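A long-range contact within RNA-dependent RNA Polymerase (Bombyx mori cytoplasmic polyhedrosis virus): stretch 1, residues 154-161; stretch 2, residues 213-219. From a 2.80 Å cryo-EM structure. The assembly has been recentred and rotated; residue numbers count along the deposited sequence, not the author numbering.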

# COMPACT_ATOMS: atom_id res chain seq x y z
N ALA A 154 -11.46 -35.63 10.81
CA ALA A 154 -12.84 -36.09 10.74
C ALA A 154 -13.35 -36.15 9.30
O ALA A 154 -14.04 -37.10 8.92
CB ALA A 154 -13.73 -35.17 11.56
N SER A 155 -13.00 -35.14 8.50
CA SER A 155 -13.40 -35.13 7.09
C SER A 155 -12.76 -36.28 6.33
O SER A 155 -13.43 -36.95 5.53
CB SER A 155 -13.04 -33.80 6.45
OG SER A 155 -11.63 -33.67 6.38
N LEU A 156 -11.47 -36.54 6.58
CA LEU A 156 -10.79 -37.66 5.92
C LEU A 156 -11.37 -39.00 6.34
O LEU A 156 -11.50 -39.91 5.51
CB LEU A 156 -9.30 -37.60 6.24
CG LEU A 156 -8.40 -36.56 5.58
CD1 LEU A 156 -7.16 -36.40 6.39
CD2 LEU A 156 -8.02 -37.05 4.21
N ASP A 157 -11.76 -39.14 7.61
CA ASP A 157 -12.33 -40.39 8.09
C ASP A 157 -13.69 -40.66 7.47
O ASP A 157 -13.99 -41.78 7.07
CB ASP A 157 -12.47 -40.39 9.61
CG ASP A 157 -11.15 -40.47 10.32
OD1 ASP A 157 -10.18 -40.98 9.71
OD2 ASP A 157 -11.08 -40.07 11.49
N VAL A 158 -14.54 -39.62 7.38
CA VAL A 158 -15.88 -39.83 6.83
C VAL A 158 -15.81 -40.04 5.32
O VAL A 158 -16.58 -40.84 4.76
CB VAL A 158 -16.79 -38.66 7.24
CG1 VAL A 158 -18.16 -38.74 6.58
CG2 VAL A 158 -16.97 -38.69 8.73
N TRP A 159 -14.86 -39.40 4.64
CA TRP A 159 -14.74 -39.61 3.20
C TRP A 159 -14.22 -41.01 2.88
O TRP A 159 -14.82 -41.72 2.07
CB TRP A 159 -13.83 -38.57 2.57
CG TRP A 159 -13.81 -38.63 1.06
CD1 TRP A 159 -12.95 -39.35 0.29
CD2 TRP A 159 -14.65 -37.91 0.16
NE1 TRP A 159 -13.23 -39.16 -1.04
CE2 TRP A 159 -14.26 -38.27 -1.15
CE3 TRP A 159 -15.70 -37.01 0.32
CZ2 TRP A 159 -14.89 -37.76 -2.28
CZ3 TRP A 159 -16.32 -36.50 -0.80
CH2 TRP A 159 -15.91 -36.88 -2.08
N TYR A 160 -13.12 -41.42 3.51
CA TYR A 160 -12.51 -42.69 3.13
C TYR A 160 -13.03 -43.89 3.92
O TYR A 160 -12.58 -45.01 3.66
CB TYR A 160 -10.99 -42.60 3.26
CG TYR A 160 -10.39 -41.79 2.15
CD1 TYR A 160 -10.08 -42.38 0.94
CD2 TYR A 160 -10.18 -40.43 2.30
CE1 TYR A 160 -9.54 -41.65 -0.09
CE2 TYR A 160 -9.64 -39.69 1.27
CZ TYR A 160 -9.33 -40.30 0.08
OH TYR A 160 -8.79 -39.56 -0.94
N GLN A 161 -13.92 -43.67 4.90
CA GLN A 161 -14.64 -44.69 5.68
C GLN A 161 -13.73 -45.59 6.51
O GLN A 161 -14.22 -46.51 7.17
CB GLN A 161 -15.54 -45.55 4.79
CG GLN A 161 -16.67 -44.81 4.14
CD GLN A 161 -17.57 -45.73 3.34
OE1 GLN A 161 -17.37 -46.94 3.32
NE2 GLN A 161 -18.53 -45.15 2.63
N VAL A 213 -1.94 -30.53 4.30
CA VAL A 213 -1.78 -31.77 3.54
C VAL A 213 -3.09 -32.54 3.49
O VAL A 213 -3.45 -33.11 2.45
CB VAL A 213 -0.62 -32.60 4.14
CG1 VAL A 213 -0.54 -33.97 3.51
CG2 VAL A 213 0.68 -31.88 3.90
N GLY A 214 -3.87 -32.50 4.57
CA GLY A 214 -5.20 -33.10 4.53
C GLY A 214 -6.17 -32.36 3.63
O GLY A 214 -7.03 -32.97 3.01
N THR A 215 -6.03 -31.03 3.54
CA THR A 215 -6.82 -30.25 2.60
C THR A 215 -6.46 -30.61 1.16
O THR A 215 -7.34 -30.68 0.29
CB THR A 215 -6.62 -28.76 2.87
OG1 THR A 215 -6.99 -28.48 4.22
CG2 THR A 215 -7.47 -27.91 1.95
N ALA A 216 -5.18 -30.85 0.90
CA ALA A 216 -4.75 -31.25 -0.44
C ALA A 216 -5.23 -32.65 -0.80
O ALA A 216 -5.51 -32.91 -1.98
CB ALA A 216 -3.23 -31.18 -0.54
N ILE A 217 -5.32 -33.56 0.17
CA ILE A 217 -5.89 -34.87 -0.10
C ILE A 217 -7.39 -34.76 -0.36
O ILE A 217 -7.91 -35.39 -1.29
CB ILE A 217 -5.60 -35.84 1.06
CG1 ILE A 217 -4.11 -36.07 1.21
CG2 ILE A 217 -6.25 -37.18 0.82
CD1 ILE A 217 -3.79 -36.78 2.49
N MET A 218 -8.09 -33.95 0.43
CA MET A 218 -9.52 -33.70 0.21
C MET A 218 -9.79 -33.03 -1.13
O MET A 218 -10.87 -33.21 -1.71
CB MET A 218 -10.08 -32.84 1.34
CG MET A 218 -10.31 -33.56 2.66
SD MET A 218 -11.81 -34.57 2.66
CE MET A 218 -11.12 -36.18 2.38
N SER A 219 -8.82 -32.28 -1.64
CA SER A 219 -8.92 -31.61 -2.93
C SER A 219 -8.76 -32.55 -4.11
O SER A 219 -9.13 -32.18 -5.23
CB SER A 219 -7.84 -30.53 -2.99
OG SER A 219 -8.10 -29.52 -2.03

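A single methionine makes the largest contribution to this contact: Met 218 gives up 97 Å² to the other helix, more than any other residue in either stretch, and its side chain sits as a knob in a hole formed by Ser 155, Leu 156, Trp 159 and Tyr 160. The example illustrates how a long, flexible side chain can bridge helices whose backbones stay well apart. Here the two axes approach no closer than 10.3 Å and run in broadly the same direction, at 28° to one another. The CA-to-CB bond of Met 218 points sideways, yet with chi1 and chi2 both m the chain brings its end into the hole. There Met 218 CE lies 3.6 Å from Trp 159 CB, 3.7 Å from Leu 156 CD2 and 4.0 Å from Tyr 160 CE2, while Met 218 SD lies 3.8 Å from Ser 155 OG. The small Ser 155 helps line this pocket, its hydroxyl hydrogen-bonded to a residue just outside one of the stretches. The sulfur also approaches the five-membered ring of Trp 159 obliquely.

Leu 156 extends the apolar packing along the interface. Its CA-to-CB bond too points sideways, and the side chain reaches inward at its end, where Leu 156 CD2 meets Ile 217 CG2 at 3.8 Å and Leu 156 CD1 lies 4.3 Å from Gly 214 CA. The glycine presents bare backbone to this methyl; an ideally placed CB on Gly 214 would stand only 3.5 Å from Leu 156 CD1. Ile 217, whose CA-to-CB bond points toward the partner helix, also packs Ile 217 CG2 against the partly exposed Tyr 160, 3.9 Å from Tyr 160 OH and 4.2 Å from Tyr 160 CE2.

No hydrogen bond crosses between the stretches. The 277 Å² buried in total depends chiefly on the fit of apolar groups.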